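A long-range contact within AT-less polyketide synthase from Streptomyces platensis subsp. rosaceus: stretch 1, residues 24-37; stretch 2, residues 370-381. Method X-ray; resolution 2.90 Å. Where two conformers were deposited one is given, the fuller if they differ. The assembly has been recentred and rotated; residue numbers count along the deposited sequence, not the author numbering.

Stretch 1 (24-37) LDTFWQQLRAGEDL
Stretch 2, residues 370-381: MRHRELPPALHC

Two segments more than 340 residues apart in one chain pack together here and bury 625 Å² between them, counting both sides. The first stretch is helical from its start to the turn at G34. The second stretch enters as the last turn of another helix, turns at R373, runs as a short strand through E374 and L375, and continues as an extended chain past P376 and P377. Both helices finish in a Schellman motif, with positive phi at G34 (72/40) and at R373 (46/42). The register is marked by R32 and P376, whose CA atoms lie 4.8 Å apart, and by G34 and P377, at 5.9 Å. The two stretches advance in the same general sense: D25 meets R371 near one end of the contact, while D36 meets H380 near the other.

W28 covers the most surface. Its CA-to-CB bond points toward the second stretch, and chi1 of 167° (t) with chi2 of -107° brings the indole against three residues. H372, with chi1 m and chi2 of 92°, lays its imidazole over one face of the five-membered ring as an offset stack, the centroids 3.9 Å apart and the planes only 7° from parallel. W28 NE1 lies 3.4 Å from H372 ND1, but the angle is too poor for a hydrogen bond; the pair is an offset stack, not a hydrogen bond. At the indole edge, W28 CH2 comes within 3.5 Å of the backbone atom E374 O. W28 CZ3 also meets P376 CG at 3.6 Å, an apolar contact. A broad, flat side chain suits this place because it can serve all three neighbours at once.

E374 is the second centre. Its strand conformation (-136/149) directs CB toward the helix, and chi1 m with chi2 t extends the carboxylate to R32. The arginine starts with CB pointing away, but t rotamers at chi1, chi2 and chi3, with chi4 of -72°, let its long side chain bring the guanidinium back. R32 NE donates to E374 OE1 at 2.9 Å within a salt bridge, and a weak bond from R32 NH1 to E374 OE2 spans 3.5 Å. E374 OE1 also lies 3.6 Å from W28 CZ2, so the ion pair borders the indole. A second salt bridge joins R371 NH2 to D25 OD1 at 2.8 Å, though its hydrogen bond is weak, at 121°.

P376 (-82/159, C-gamma exo) fits its compact ring against the helix. P376 CB lies close to L31 O, at 3.1 Å, and the ring's P376 CG makes an apolar contact with L31 CB at 4.2 Å. P377, C-gamma endo, places CG 3.9 Å from G34 CA. Glycine suits the site twice over: positive phi favours it, and an ideal CB would fall a tight 3.3 Å from P377 CG. Farther along the second stretch, L379 (chi1 -90°, chi2 53°) reaches G34 O with CD2 at 3.6 Å, and D36 OD1 approaches the edge of the H380 ring, 3.5 Å from CE1.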

# COMPACT_ATOMS: atom_id res chain seq x y z
N LEU A 24 26.09 -2.16 5.16
CA LEU A 24 25.96 -3.56 4.76
C LEU A 24 27.26 -4.34 4.93
O LEU A 24 27.23 -5.49 5.31
CB LEU A 24 25.47 -3.65 3.31
CG LEU A 24 23.99 -3.27 3.23
CD1 LEU A 24 23.47 -3.29 1.80
CD2 LEU A 24 23.20 -4.22 4.11
N ASP A 25 28.41 -3.71 4.68
CA ASP A 25 29.68 -4.40 4.89
C ASP A 25 29.85 -4.84 6.35
O ASP A 25 30.27 -5.96 6.61
CB ASP A 25 30.85 -3.52 4.45
CG ASP A 25 30.94 -3.39 2.93
OD1 ASP A 25 30.33 -4.22 2.22
OD2 ASP A 25 31.65 -2.47 2.44
N THR A 26 29.50 -3.99 7.31
CA THR A 26 29.54 -4.41 8.72
C THR A 26 28.55 -5.55 9.04
O THR A 26 28.92 -6.53 9.69
CB THR A 26 29.27 -3.22 9.68
OG1 THR A 26 30.33 -2.27 9.57
CG2 THR A 26 29.22 -3.71 11.13
N PHE A 27 27.29 -5.39 8.61
CA PHE A 27 26.26 -6.42 8.69
C PHE A 27 26.79 -7.79 8.29
O PHE A 27 26.72 -8.74 9.08
CB PHE A 27 25.09 -6.01 7.79
CG PHE A 27 23.87 -6.88 7.90
CD1 PHE A 27 23.29 -7.17 9.12
CD2 PHE A 27 23.23 -7.34 6.75
CE1 PHE A 27 22.12 -7.93 9.20
CE2 PHE A 27 22.07 -8.10 6.83
CZ PHE A 27 21.51 -8.39 8.06
N TRP A 28 27.35 -7.88 7.08
CA TRP A 28 27.81 -9.17 6.57
C TRP A 28 28.87 -9.77 7.46
O TRP A 28 28.84 -10.97 7.76
CB TRP A 28 28.35 -9.07 5.16
CG TRP A 28 29.09 -10.31 4.81
CD1 TRP A 28 30.44 -10.46 4.70
CD2 TRP A 28 28.52 -11.60 4.58
NE1 TRP A 28 30.75 -11.76 4.39
CE2 TRP A 28 29.59 -12.48 4.32
CE3 TRP A 28 27.21 -12.10 4.58
CZ2 TRP A 28 29.39 -13.84 4.05
CZ3 TRP A 28 27.01 -13.45 4.30
CH2 TRP A 28 28.10 -14.31 4.04
N GLN A 29 29.82 -8.93 7.87
CA GLN A 29 30.88 -9.32 8.79
C GLN A 29 30.32 -10.01 10.03
O GLN A 29 30.86 -11.01 10.50
CB GLN A 29 31.71 -8.10 9.19
CG GLN A 29 32.71 -7.66 8.13
CD GLN A 29 33.60 -6.52 8.61
OE1 GLN A 29 33.13 -5.54 9.19
NE2 GLN A 29 34.91 -6.66 8.37
N GLN A 30 29.22 -9.48 10.55
CA GLN A 30 28.66 -9.97 11.80
C GLN A 30 27.92 -11.27 11.61
O GLN A 30 27.95 -12.14 12.47
CB GLN A 30 27.73 -8.92 12.40
CG GLN A 30 28.49 -7.66 12.75
CD GLN A 30 27.64 -6.61 13.41
OE1 GLN A 30 26.42 -6.56 13.22
NE2 GLN A 30 28.28 -5.74 14.20
N LEU A 31 27.24 -11.40 10.47
CA LEU A 31 26.51 -12.61 10.14
C LEU A 31 27.48 -13.77 9.99
O LEU A 31 27.21 -14.89 10.45
CB LEU A 31 25.74 -12.41 8.84
CG LEU A 31 24.62 -11.40 8.95
CD1 LEU A 31 23.85 -11.26 7.65
CD2 LEU A 31 23.72 -11.80 10.10
N ARG A 32 28.61 -13.48 9.36
CA ARG A 32 29.64 -14.46 9.07
C ARG A 32 30.27 -15.01 10.36
O ARG A 32 30.66 -16.17 10.42
CB ARG A 32 30.69 -13.82 8.18
CG ARG A 32 31.73 -14.75 7.59
CD ARG A 32 32.75 -13.93 6.81
NE ARG A 32 33.75 -14.76 6.16
CZ ARG A 32 34.71 -15.39 6.81
NH1 ARG A 32 35.60 -16.12 6.15
NH2 ARG A 32 34.78 -15.28 8.13
N ALA A 33 30.35 -14.17 11.38
CA ALA A 33 31.00 -14.51 12.64
C ALA A 33 30.06 -15.16 13.63
O ALA A 33 30.49 -15.67 14.67
CB ALA A 33 31.61 -13.27 13.26
N GLY A 34 28.77 -15.16 13.30
CA GLY A 34 27.76 -15.72 14.18
C GLY A 34 27.57 -14.83 15.39
O GLY A 34 27.41 -15.29 16.52
N GLU A 35 27.58 -13.53 15.13
CA GLU A 35 27.37 -12.53 16.17
C GLU A 35 25.87 -12.41 16.50
O GLU A 35 25.03 -12.34 15.60
CB GLU A 35 27.94 -11.20 15.71
CG GLU A 35 28.77 -10.44 16.74
CD GLU A 35 29.47 -9.24 16.12
OE1 GLU A 35 29.04 -8.09 16.36
OE2 GLU A 35 30.46 -9.46 15.39
N ASP A 36 25.55 -12.40 17.79
CA ASP A 36 24.18 -12.19 18.23
C ASP A 36 24.04 -10.75 18.73
O ASP A 36 24.62 -10.36 19.75
CB ASP A 36 23.79 -13.22 19.30
CG ASP A 36 22.48 -12.88 20.00
OD1 ASP A 36 21.39 -13.11 19.41
OD2 ASP A 36 22.56 -12.38 21.15
N LEU A 37 23.25 -9.97 18.01
CA LEU A 37 23.23 -8.52 18.18
C LEU A 37 22.06 -8.01 18.98
O LEU A 37 21.73 -6.83 18.93
CB LEU A 37 23.24 -7.85 16.82
CG LEU A 37 24.36 -8.47 16.01
CD1 LEU A 37 24.11 -8.32 14.52
CD2 LEU A 37 25.66 -7.85 16.43
N MSE A 370 25.76 -14.13 -1.49
CA MSE A 370 26.07 -14.32 -2.89
C MSE A 370 27.39 -13.65 -3.28
O MSE A 370 28.21 -14.25 -3.98
CB MSE A 370 24.95 -13.77 -3.76
CG MSE A 370 23.73 -14.66 -3.81
SE MSE A 370 22.36 -14.01 -5.00
CE MSE A 370 21.21 -15.57 -4.97
N ARG A 371 27.59 -12.42 -2.81
CA ARG A 371 28.84 -11.71 -3.06
C ARG A 371 30.04 -12.55 -2.61
O ARG A 371 31.01 -12.74 -3.36
CB ARG A 371 28.83 -10.37 -2.33
CG ARG A 371 29.85 -9.37 -2.84
CD ARG A 371 29.41 -7.96 -2.56
NE ARG A 371 30.26 -7.28 -1.58
CZ ARG A 371 30.02 -6.05 -1.11
NH1 ARG A 371 28.95 -5.37 -1.53
NH2 ARG A 371 30.85 -5.51 -0.22
N HIS A 372 29.95 -13.05 -1.39
CA HIS A 372 31.05 -13.71 -0.73
C HIS A 372 31.01 -15.22 -0.86
O HIS A 372 31.84 -15.91 -0.29
CB HIS A 372 31.07 -13.34 0.75
CG HIS A 372 31.41 -11.91 1.00
ND1 HIS A 372 30.45 -10.93 1.10
CD2 HIS A 372 32.61 -11.29 1.15
CE1 HIS A 372 31.05 -9.76 1.31
NE2 HIS A 372 32.35 -9.96 1.35
N ARG A 373 30.04 -15.72 -1.62
CA ARG A 373 29.88 -17.15 -1.87
C ARG A 373 30.01 -17.98 -0.59
O ARG A 373 30.63 -19.02 -0.58
CB ARG A 373 30.90 -17.62 -2.91
CG ARG A 373 30.59 -17.11 -4.30
CD ARG A 373 31.75 -17.30 -5.25
NE ARG A 373 32.94 -16.54 -4.84
CZ ARG A 373 34.19 -17.03 -4.85
NH1 ARG A 373 34.40 -18.29 -5.22
NH2 ARG A 373 35.21 -16.27 -4.47
N GLU A 374 29.40 -17.49 0.49
CA GLU A 374 29.42 -18.16 1.78
C GLU A 374 28.03 -18.15 2.45
O GLU A 374 27.24 -17.23 2.27
CB GLU A 374 30.43 -17.49 2.71
CG GLU A 374 31.88 -17.71 2.35
CD GLU A 374 32.82 -16.88 3.21
OE1 GLU A 374 32.30 -15.99 3.91
OE2 GLU A 374 34.05 -17.13 3.19
N LEU A 375 27.75 -19.17 3.24
CA LEU A 375 26.53 -19.20 4.04
C LEU A 375 26.89 -19.14 5.53
O LEU A 375 27.67 -19.96 6.01
CB LEU A 375 25.73 -20.46 3.72
CG LEU A 375 25.14 -20.48 2.31
CD1 LEU A 375 24.37 -21.75 2.02
CD2 LEU A 375 24.24 -19.28 2.15
N PRO A 376 26.33 -18.17 6.26
CA PRO A 376 26.63 -18.00 7.69
C PRO A 376 25.84 -18.94 8.61
O PRO A 376 24.78 -19.44 8.24
CB PRO A 376 26.24 -16.53 7.96
CG PRO A 376 25.90 -15.94 6.64
CD PRO A 376 25.47 -17.08 5.77
N PRO A 377 26.34 -19.17 9.82
CA PRO A 377 25.69 -20.06 10.78
C PRO A 377 24.34 -19.56 11.30
O PRO A 377 24.16 -18.35 11.46
CB PRO A 377 26.69 -20.10 11.93
CG PRO A 377 27.37 -18.77 11.85
CD PRO A 377 27.55 -18.54 10.39
N ALA A 378 23.43 -20.48 11.56
CA ALA A 378 22.21 -20.14 12.28
C ALA A 378 22.53 -20.25 13.76
O ALA A 378 23.46 -20.95 14.15
CB ALA A 378 21.06 -21.05 11.89
N LEU A 379 21.77 -19.55 14.60
CA LEU A 379 22.15 -19.43 15.99
C LEU A 379 21.11 -20.00 16.95
O LEU A 379 19.95 -20.17 16.58
CB LEU A 379 22.41 -17.97 16.32
CG LEU A 379 23.84 -17.46 16.13
CD1 LEU A 379 24.39 -17.75 14.74
CD2 LEU A 379 23.87 -15.98 16.43
N HIS A 380 21.55 -20.28 18.17
CA HIS A 380 20.72 -20.91 19.21
C HIS A 380 20.07 -22.19 18.73
O HIS A 380 19.01 -22.58 19.19
CB HIS A 380 19.64 -19.95 19.71
CG HIS A 380 20.11 -18.54 19.86
ND1 HIS A 380 19.90 -17.58 18.89
CD2 HIS A 380 20.78 -17.93 20.86
CE1 HIS A 380 20.41 -16.43 19.30
NE2 HIS A 380 20.95 -16.62 20.49
N CYS A 381 20.72 -22.85 17.79
CA CYS A 381 20.06 -23.89 17.05
C CYS A 381 20.80 -25.21 17.22
O CYS A 381 20.86 -26.02 16.30
CB CYS A 381 19.96 -23.48 15.58
SG CYS A 381 18.76 -24.39 14.66